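Local coordinates for uncharacterized protein (Bacteroides uniformis, PDB 4IYK) that is of unknown function but may bind carbohydrate, at residues A[30-35]-A[79-84]. Residues are numbered along the deposited sequence; the frame is centred on the assembly and turned at random.
Sequences VGSDME and NGNFYP
Two loops face each other with their backbones well apart, CA of S32 lying 7.3 Å from CA of N81 and CA of V30 lying 8.7 Å from CA of F82, and the side chain of N81 spans the interval. Its CG sits between the backbone N and the carbonyl carbon (chi1 66°), which sends the carboxamide out toward residues 30-32. There N81 ND2 donates to G31 O at 3.0 Å, with a bent N-H...O angle of 146°. The acceptor lies almost in the amide plane of N81, whereas the donor is tilted 22° from the plane of the G31 carbonyl. ND2 also gives a hydrogen bond to the carbonyl oxygen of H215, so one amide nitrogen serves two backbone acceptors and the carboxamide is restrained in its rotation.

The 30-35 segment belongs to the connection between strands 15-23 and 40-44; the 79-84 segment belongs to the one that follows strand 67-77 and leads into strand 85-92. Both lie in the N-terminal DUF3823 region, probably a transthyretin-like beta-sandwich, while H215 belongs to the C-terminal region assigned to the E-set clan; N81 thus ties two loops of the first to the second. A further link is made by N216, whose ND2 donates to the backbone O of N81.

On the flanks of the carboxamide the contacts are van der Waals ones, each a carbon against a polar atom of the amide. V30 CG1, anti to its own backbone N, comes within 3.8 Å of N81 OD1, the two side chains passing each other in opposite directions. S32 presents CB to N81 ND2 at 3.7 Å, while its OG is hydrogen-bonded to the backbone N of N38. Further along the same connection as S32, N38 receives the backbone N-H of N81 at its OD1.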
loop_
_atom_site.group_PDB
_atom_site.type_symbol
_atom_site.label_atom_id
_atom_site.label_comp_id
_atom_site.label_asym_id
_atom_site.label_seq_id
_atom_site.Cartn_x
_atom_site.Cartn_y
_atom_site.Cartn_z
ATOM N N VAL A 30 0.738 0.929 7.421
ATOM C CA VAL A 30 0.853 0.035 6.256
ATOM C C VAL A 30 -0.016 0.647 5.147
ATOM O O VAL A 30 -1.249 0.701 5.275
ATOM C CB VAL A 30 0.495 -1.447 6.590
ATOM C CG1 VAL A 30 0.529 -2.344 5.333
ATOM C CG2 VAL A 30 1.429 -1.993 7.669
ATOM N N GLY A 31 0.643 1.171 4.116
ATOM C CA GLY A 31 -0.032 1.822 3.003
ATOM C C GLY A 31 -0.456 0.872 1.903
ATOM O O GLY A 31 0.141 -0.192 1.721
ATOM N N SER A 32 -1.498 1.255 1.160
ATOM C CA SER A 32 -2.048 0.477 0.054
ATOM C C SER A 32 -2.668 1.444 -0.961
ATOM O O SER A 32 -2.268 2.606 -1.003
ATOM C CB SER A 32 -3.076 -0.530 0.584
ATOM O OG SER A 32 -3.551 -1.394 -0.434
ATOM N N ASP A 33 -3.591 0.965 -1.804
ATOM C CA ASP A 33 -4.338 1.808 -2.734
ATOM C C ASP A 33 -5.764 1.831 -2.221
ATOM O O ASP A 33 -6.263 0.763 -1.884
ATOM C CB ASP A 33 -4.272 1.266 -4.183
ATOM C CG ASP A 33 -2.887 1.230 -4.771
ATOM O OD1 ASP A 33 -2.474 2.249 -5.368
ATOM O OD2 ASP A 33 -2.252 0.151 -4.728
HETATM N N MSE A 34 -6.426 3.010 -2.126
HETATM C CA MSE A 34 -7.821 3.071 -1.620
HETATM C C MSE A 34 -8.754 2.188 -2.453
HETATM O O MSE A 34 -9.593 1.463 -1.910
HETATM C CB MSE A 34 -8.369 4.517 -1.580
HETATM C CG MSE A 34 -9.562 4.628 -0.652
HETATM SE SE MSE A 34 -9.909 6.444 -0.091
HETATM C CE MSE A 34 -11.033 6.056 1.409
ATOM N N GLU A 35 -8.576 2.238 -3.774
ATOM C CA GLU A 35 -9.323 1.409 -4.710
ATOM C C GLU A 35 -8.389 0.296 -5.194
ATOM O O GLU A 35 -7.244 0.592 -5.514
ATOM C CB GLU A 35 -9.823 2.270 -5.869
ATOM C CG GLU A 35 -10.515 1.489 -6.964
ATOM C CD GLU A 35 -10.871 2.322 -8.177
ATOM O OE1 GLU A 35 -9.951 2.823 -8.866
ATOM O OE2 GLU A 35 -12.083 2.462 -8.445
ATOM N N ASN A 79 -7.528 -10.584 0.427
ATOM C CA ASN A 79 -7.002 -10.121 -0.860
ATOM C C ASN A 79 -6.305 -8.753 -0.776
ATOM O O ASN A 79 -6.471 -7.901 -1.647
ATOM C CB ASN A 79 -8.111 -10.106 -1.909
ATOM C CG ASN A 79 -8.665 -11.480 -2.160
ATOM O OD1 ASN A 79 -7.944 -12.422 -2.482
ATOM N ND2 ASN A 79 -9.939 -11.644 -1.929
ATOM N N GLY A 80 -5.540 -8.561 0.292
ATOM C CA GLY A 80 -4.825 -7.321 0.530
ATOM C C GLY A 80 -3.342 -7.477 0.338
ATOM O O GLY A 80 -2.895 -8.310 -0.450
ATOM N N ASN A 81 -2.573 -6.675 1.057
ATOM C CA ASN A 81 -1.110 -6.723 1.012
ATOM C C ASN A 81 -0.538 -7.157 2.383
ATOM O O ASN A 81 0.650 -6.965 2.669
ATOM C CB ASN A 81 -0.531 -5.385 0.543
ATOM C CG ASN A 81 -0.730 -4.213 1.466
ATOM O OD1 ASN A 81 -1.141 -4.360 2.642
ATOM N ND2 ASN A 81 -0.313 -3.032 0.978
ATOM N N PHE A 82 -1.400 -7.755 3.218
ATOM C CA PHE A 82 -0.997 -8.297 4.496
ATOM C C PHE A 82 -1.734 -9.600 4.701
ATOM O O PHE A 82 -2.744 -9.844 4.025
ATOM C CB PHE A 82 -1.209 -7.306 5.657
ATOM C CG PHE A 82 -2.602 -6.762 5.851
ATOM C CD1 PHE A 82 -3.557 -7.484 6.569
ATOM C CD2 PHE A 82 -2.932 -5.484 5.412
ATOM C CE1 PHE A 82 -4.838 -6.970 6.766
ATOM C CE2 PHE A 82 -4.213 -4.968 5.614
ATOM C CZ PHE A 82 -5.153 -5.707 6.303
ATOM N N TYR A 83 -1.210 -10.457 5.595
ATOM C CA TYR A 83 -1.815 -11.770 5.858
ATOM C C TYR A 83 -3.256 -11.619 6.363
ATOM O O TYR A 83 -3.522 -10.793 7.256
ATOM C CB TYR A 83 -0.973 -12.619 6.837
ATOM C CG TYR A 83 0.207 -13.288 6.162
ATOM C CD1 TYR A 83 1.426 -12.625 6.026
ATOM C CD2 TYR A 83 0.090 -14.560 5.612
ATOM C CE1 TYR A 83 2.516 -13.239 5.414
ATOM C CE2 TYR A 83 1.169 -15.175 4.977
ATOM C CZ TYR A 83 2.368 -14.490 4.844
ATOM O OH TYR A 83 3.440 -15.087 4.228
ATOM N N PRO A 84 -4.191 -12.361 5.714
ATOM C CA PRO A 84 -5.603 -12.298 6.106
ATOM C C PRO A 84 -5.870 -12.800 7.522
ATOM O O PRO A 84 -5.154 -13.642 8.063
ATOM C CB PRO A 84 -6.282 -13.227 5.082
ATOM C CG PRO A 84 -5.237 -14.198 4.708
ATOM C CD PRO A 84 -3.999 -13.340 4.626
#